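Local coordinates for STING-associated CdnE c-di-GMP synthase (Flavobacteriaceae, PDB 6WT8), which probably synthesises the cyclic dinucleotide c-di-GMP as the CD-NTase of a STING-containing CBASS anti-phage defence system, at residues 214-222 with 231-241. Numbering follows the deposited sequence.
Sequences KSRKGIQIY and DVDYPFLSIER
Ile219 and Asp233 form an isolated antiparallel bridge of the hydrogen-bonded kind. Ile219 N donates to Asp233 O and Asp233 N to Ile219 O, each over 2.9 Å, and N-H...O angles of 165° show both bonds nearly straight. Val232 CA adds a CA-H...O contact of 3.3 Å to Ile219 O.

The closest packing runs from this bridge toward the start of the helix. With CG1 set between its backbone N and carbonyl carbon (chi1 59°), the Ile219 side chain splits its two branches: CD1 meets Pro235 CG at 3.9 Å, while CG2 lies 3.8 Å from Phe236 CE2. Pro235 CG also sits above the centre of the Phe236 ring, so Pro235 touches both that ring face and Ile219. A serine in place of Ile219 would probably open a gap beside Pro235 and Phe236, leaving the ring less firmly held. Next door, Gly218 CA lies against Val232 CG2 and 3.5 Å from Tyr234 CD1; the same valine methyl rests on one face of the tyrosine ring, near its rim. Ser215 packs closely too, its O 3.3 Å from Leu237 CB. A water donates to Ser215 O and Lys217 O and accepts a weak bond from Phe236 N, tying the turn to the start of the helix.

Packing is sparser toward solvent, where Glu240 and Asp231 are exposed. A second water there is hydrogen-bonded to Ile221 N, Asp231 O and Asp233 OD2. Arg216 NH1 comes within 3.6 Å of Arg241 NH2, the guanidinium planes 89° apart; these like charges have separate partners, Arg216 NE in Asp213 and Arg241 NH1 in the carbonyl of Val325.

The contact thus joins two sides of a short connection: strand 218-221 pairs antiparallel with strand 192-204 of the mixed sheet, Ile219, Pro235 and Phe236 abut strand 85-90, Arg216 leans on helix 206-211, and Tyr234 occupies the N-cap position of helix 235-248.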
loop_
_atom_site.group_PDB
_atom_site.type_symbol
_atom_site.label_atom_id
_atom_site.label_comp_id
_atom_site.label_asym_id
_atom_site.label_seq_id
_atom_site.Cartn_x
_atom_site.Cartn_y
_atom_site.Cartn_z
ATOM N N LYS A 214 6.145 -10.258 12.715
ATOM C CA LYS A 214 6.675 -8.899 12.641
ATOM C C LYS A 214 5.763 -7.954 11.853
ATOM O O LYS A 214 5.658 -6.772 12.168
ATOM C CB LYS A 214 8.065 -8.977 12.013
ATOM C CG LYS A 214 8.769 -7.665 11.920
ATOM C CD LYS A 214 10.157 -7.790 11.252
ATOM C CE LYS A 214 10.724 -6.385 10.961
ATOM N NZ LYS A 214 11.922 -6.398 10.075
ATOM N N SER A 215 5.064 -8.475 10.859
ATOM C CA SER A 215 4.263 -7.617 10.009
ATOM C C SER A 215 3.032 -7.087 10.725
ATOM O O SER A 215 2.399 -6.140 10.231
ATOM C CB SER A 215 3.840 -8.373 8.745
ATOM O OG SER A 215 3.021 -9.503 9.062
ATOM N N ARG A 216 2.645 -7.723 11.834
ATOM C CA ARG A 216 1.479 -7.254 12.586
ATOM C C ARG A 216 1.820 -6.143 13.567
ATOM O O ARG A 216 0.917 -5.609 14.195
ATOM C CB ARG A 216 0.861 -8.401 13.354
ATOM C CG ARG A 216 0.283 -9.498 12.455
ATOM C CD ARG A 216 -0.237 -10.614 13.360
ATOM N NE ARG A 216 -0.591 -11.866 12.666
ATOM C CZ ARG A 216 -1.810 -12.130 12.216
ATOM N NH1 ARG A 216 -2.798 -11.236 12.347
ATOM N NH2 ARG A 216 -2.049 -13.327 11.663
ATOM N N LYS A 217 3.083 -5.771 13.689
ATOM C CA LYS A 217 3.431 -4.669 14.582
ATOM C C LYS A 217 2.920 -3.351 14.025
ATOM O O LYS A 217 3.058 -3.080 12.822
ATOM C CB LYS A 217 4.944 -4.594 14.769
ATOM C CG LYS A 217 5.539 -5.766 15.469
ATOM C CD LYS A 217 7.027 -5.578 15.776
ATOM C CE LYS A 217 7.190 -4.480 16.773
ATOM N NZ LYS A 217 7.538 -4.817 18.181
ATOM N N GLY A 218 2.309 -2.529 14.892
ATOM C CA GLY A 218 1.778 -1.246 14.491
ATOM C C GLY A 218 2.747 -0.122 14.805
ATOM O O GLY A 218 3.726 -0.310 15.551
ATOM N N ILE A 219 2.490 1.023 14.175
ATOM C CA ILE A 219 3.234 2.221 14.560
ATOM C C ILE A 219 2.274 3.330 14.931
ATOM O O ILE A 219 1.150 3.440 14.432
ATOM C CB ILE A 219 4.201 2.696 13.459
ATOM C CG1 ILE A 219 3.464 3.022 12.133
ATOM C CG2 ILE A 219 5.318 1.634 13.236
ATOM C CD1 ILE A 219 4.396 3.611 11.077
ATOM N N GLN A 220 2.761 4.208 15.812
ATOM C CA GLN A 220 2.077 5.457 16.170
ATOM C C GLN A 220 3.059 6.566 15.857
ATOM O O GLN A 220 4.091 6.706 16.523
ATOM C CB GLN A 220 1.637 5.469 17.649
ATOM C CG GLN A 220 0.528 4.456 17.915
ATOM C CD GLN A 220 -0.119 4.613 19.259
ATOM O OE1 GLN A 220 0.149 3.818 20.167
ATOM N NE2 GLN A 220 -0.975 5.647 19.429
ATOM N N ILE A 221 2.744 7.318 14.821
ATOM C CA ILE A 221 3.652 8.332 14.280
ATOM C C ILE A 221 3.657 9.577 15.156
ATOM O O ILE A 221 2.600 10.101 15.538
ATOM C CB ILE A 221 3.218 8.668 12.850
ATOM C CG1 ILE A 221 3.497 7.428 11.992
ATOM C CG2 ILE A 221 4.017 9.828 12.256
ATOM C CD1 ILE A 221 2.881 7.505 10.561
ATOM N N TYR A 222 4.859 10.115 15.413
ATOM C CA TYR A 222 5.011 11.341 16.192
ATOM C C TYR A 222 4.727 12.599 15.371
ATOM O O TYR A 222 5.288 12.782 14.293
ATOM C CB TYR A 222 6.437 11.408 16.734
ATOM C CG TYR A 222 6.675 12.653 17.593
ATOM C CD1 TYR A 222 6.033 12.808 18.795
ATOM C CD2 TYR A 222 7.513 13.656 17.159
ATOM C CE1 TYR A 222 6.234 13.942 19.600
ATOM C CE2 TYR A 222 7.734 14.788 17.955
ATOM C CZ TYR A 222 7.058 14.928 19.153
ATOM O OH TYR A 222 7.283 16.052 19.946
ATOM N N ASP A 231 -2.952 7.988 15.951
ATOM C CA ASP A 231 -3.561 6.672 16.110
ATOM C C ASP A 231 -2.750 5.617 15.353
ATOM O O ASP A 231 -2.128 5.903 14.326
ATOM C CB ASP A 231 -5.009 6.693 15.592
ATOM C CG ASP A 231 -5.920 7.622 16.393
ATOM O OD1 ASP A 231 -5.712 7.805 17.621
ATOM O OD2 ASP A 231 -6.859 8.158 15.773
ATOM N N VAL A 232 -2.883 4.353 15.790
ATOM C CA VAL A 232 -2.042 3.282 15.269
ATOM C C VAL A 232 -2.319 3.033 13.790
ATOM O O VAL A 232 -3.475 3.052 13.338
ATOM C CB VAL A 232 -2.225 1.983 16.083
ATOM C CG1 VAL A 232 -3.648 1.477 16.012
ATOM C CG2 VAL A 232 -1.271 0.908 15.587
ATOM N N ASP A 233 -1.251 2.773 13.032
ATOM C CA ASP A 233 -1.314 2.372 11.635
ATOM C C ASP A 233 -0.608 1.033 11.521
ATOM O O ASP A 233 0.300 0.747 12.316
ATOM C CB ASP A 233 -0.543 3.334 10.718
ATOM C CG ASP A 233 -1.132 4.693 10.641
ATOM O OD1 ASP A 233 -2.371 4.791 10.515
ATOM O OD2 ASP A 233 -0.329 5.659 10.632
ATOM N N TYR A 234 -1.026 0.202 10.552
ATOM C CA TYR A 234 -0.394 -1.103 10.333
ATOM C C TYR A 234 0.162 -1.210 8.908
ATOM O O TYR A 234 -0.261 -2.064 8.101
ATOM C CB TYR A 234 -1.389 -2.226 10.629
ATOM C CG TYR A 234 -1.826 -2.287 12.073
ATOM C CD1 TYR A 234 -1.006 -2.880 13.050
ATOM C CD2 TYR A 234 -3.004 -1.715 12.487
ATOM C CE1 TYR A 234 -1.367 -2.915 14.379
ATOM C CE2 TYR A 234 -3.386 -1.746 13.846
ATOM C CZ TYR A 234 -2.562 -2.373 14.778
ATOM O OH TYR A 234 -2.949 -2.407 16.129
ATOM N N PRO A 235 1.106 -0.337 8.542
ATOM C CA PRO A 235 1.594 -0.343 7.157
ATOM C C PRO A 235 2.285 -1.638 6.785
ATOM O O PRO A 235 2.264 -2.055 5.599
ATOM C CB PRO A 235 2.595 0.830 7.115
ATOM C CG PRO A 235 3.053 0.950 8.587
ATOM C CD PRO A 235 1.797 0.664 9.403
ATOM N N PHE A 236 2.955 -2.290 7.734
ATOM C CA PHE A 236 3.699 -3.485 7.361
ATOM C C PHE A 236 2.759 -4.654 7.120
ATOM O O PHE A 236 3.121 -5.605 6.436
ATOM C CB PHE A 236 4.736 -3.804 8.473
ATOM C CG PHE A 236 5.439 -2.611 8.959
ATOM C CD1 PHE A 236 6.080 -1.737 8.078
ATOM C CD2 PHE A 236 5.431 -2.286 10.334
ATOM C CE1 PHE A 236 6.736 -0.569 8.527
ATOM C CE2 PHE A 236 6.110 -1.130 10.794
ATOM C CZ PHE A 236 6.736 -0.264 9.903
ATOM N N LEU A 237 1.563 -4.603 7.728
ATOM C CA LEU A 237 0.597 -5.675 7.558
ATOM C C LEU A 237 -0.028 -5.615 6.171
ATOM O O LEU A 237 -0.214 -6.656 5.521
ATOM C CB LEU A 237 -0.472 -5.544 8.654
ATOM C CG LEU A 237 -1.424 -6.713 8.791
ATOM C CD1 LEU A 237 -0.660 -8.050 8.962
ATOM C CD2 LEU A 237 -2.375 -6.477 9.942
ATOM N N SER A 238 -0.358 -4.405 5.707
ATOM C CA SER A 238 -0.808 -4.253 4.327
ATOM C C SER A 238 0.240 -4.723 3.350
ATOM O O SER A 238 -0.079 -5.450 2.377
ATOM C CB SER A 238 -1.169 -2.795 4.058
ATOM O OG SER A 238 -2.340 -2.508 4.769
ATOM N N ILE A 239 1.492 -4.340 3.565
ATOM C CA ILE A 239 2.561 -4.744 2.648
ATOM C C ILE A 239 2.656 -6.258 2.604
ATOM O O ILE A 239 2.677 -6.872 1.530
ATOM C CB ILE A 239 3.906 -4.109 3.048
ATOM C CG1 ILE A 239 3.869 -2.620 2.748
ATOM C CG2 ILE A 239 5.068 -4.825 2.387
ATOM C CD1 ILE A 239 4.936 -1.840 3.520
ATOM N N GLU A 240 2.766 -6.905 3.780
ATOM C CA GLU A 240 2.929 -8.341 3.799
ATOM C C GLU A 240 1.747 -9.030 3.154
ATOM O O GLU A 240 1.926 -9.972 2.373
ATOM C CB GLU A 240 3.140 -8.808 5.237
ATOM C CG GLU A 240 3.404 -10.324 5.364
ATOM C CD GLU A 240 4.789 -10.749 4.871
ATOM O OE1 GLU A 240 5.029 -11.978 4.813
ATOM O OE2 GLU A 240 5.622 -9.880 4.543
ATOM N N ARG A 241 0.524 -8.596 3.474
ATOM C CA ARG A 241 -0.637 -9.338 2.986
ATOM C C ARG A 241 -0.805 -9.181 1.470
ATOM O O ARG A 241 -1.174 -10.155 0.799
ATOM C CB ARG A 241 -1.893 -8.891 3.738
ATOM C CG ARG A 241 -1.985 -9.505 5.142
ATOM C CD ARG A 241 -3.248 -8.956 5.843
ATOM N NE ARG A 241 -3.324 -9.690 7.128
ATOM C CZ ARG A 241 -4.237 -9.442 8.071
ATOM N NH1 ARG A 241 -5.157 -8.478 7.934
ATOM N NH2 ARG A 241 -4.217 -10.194 9.185
HETATM O O HOH W 1 1.984 -3.261 10.469
HETATM O O HOH W 2 0.382 6.603 13.270
#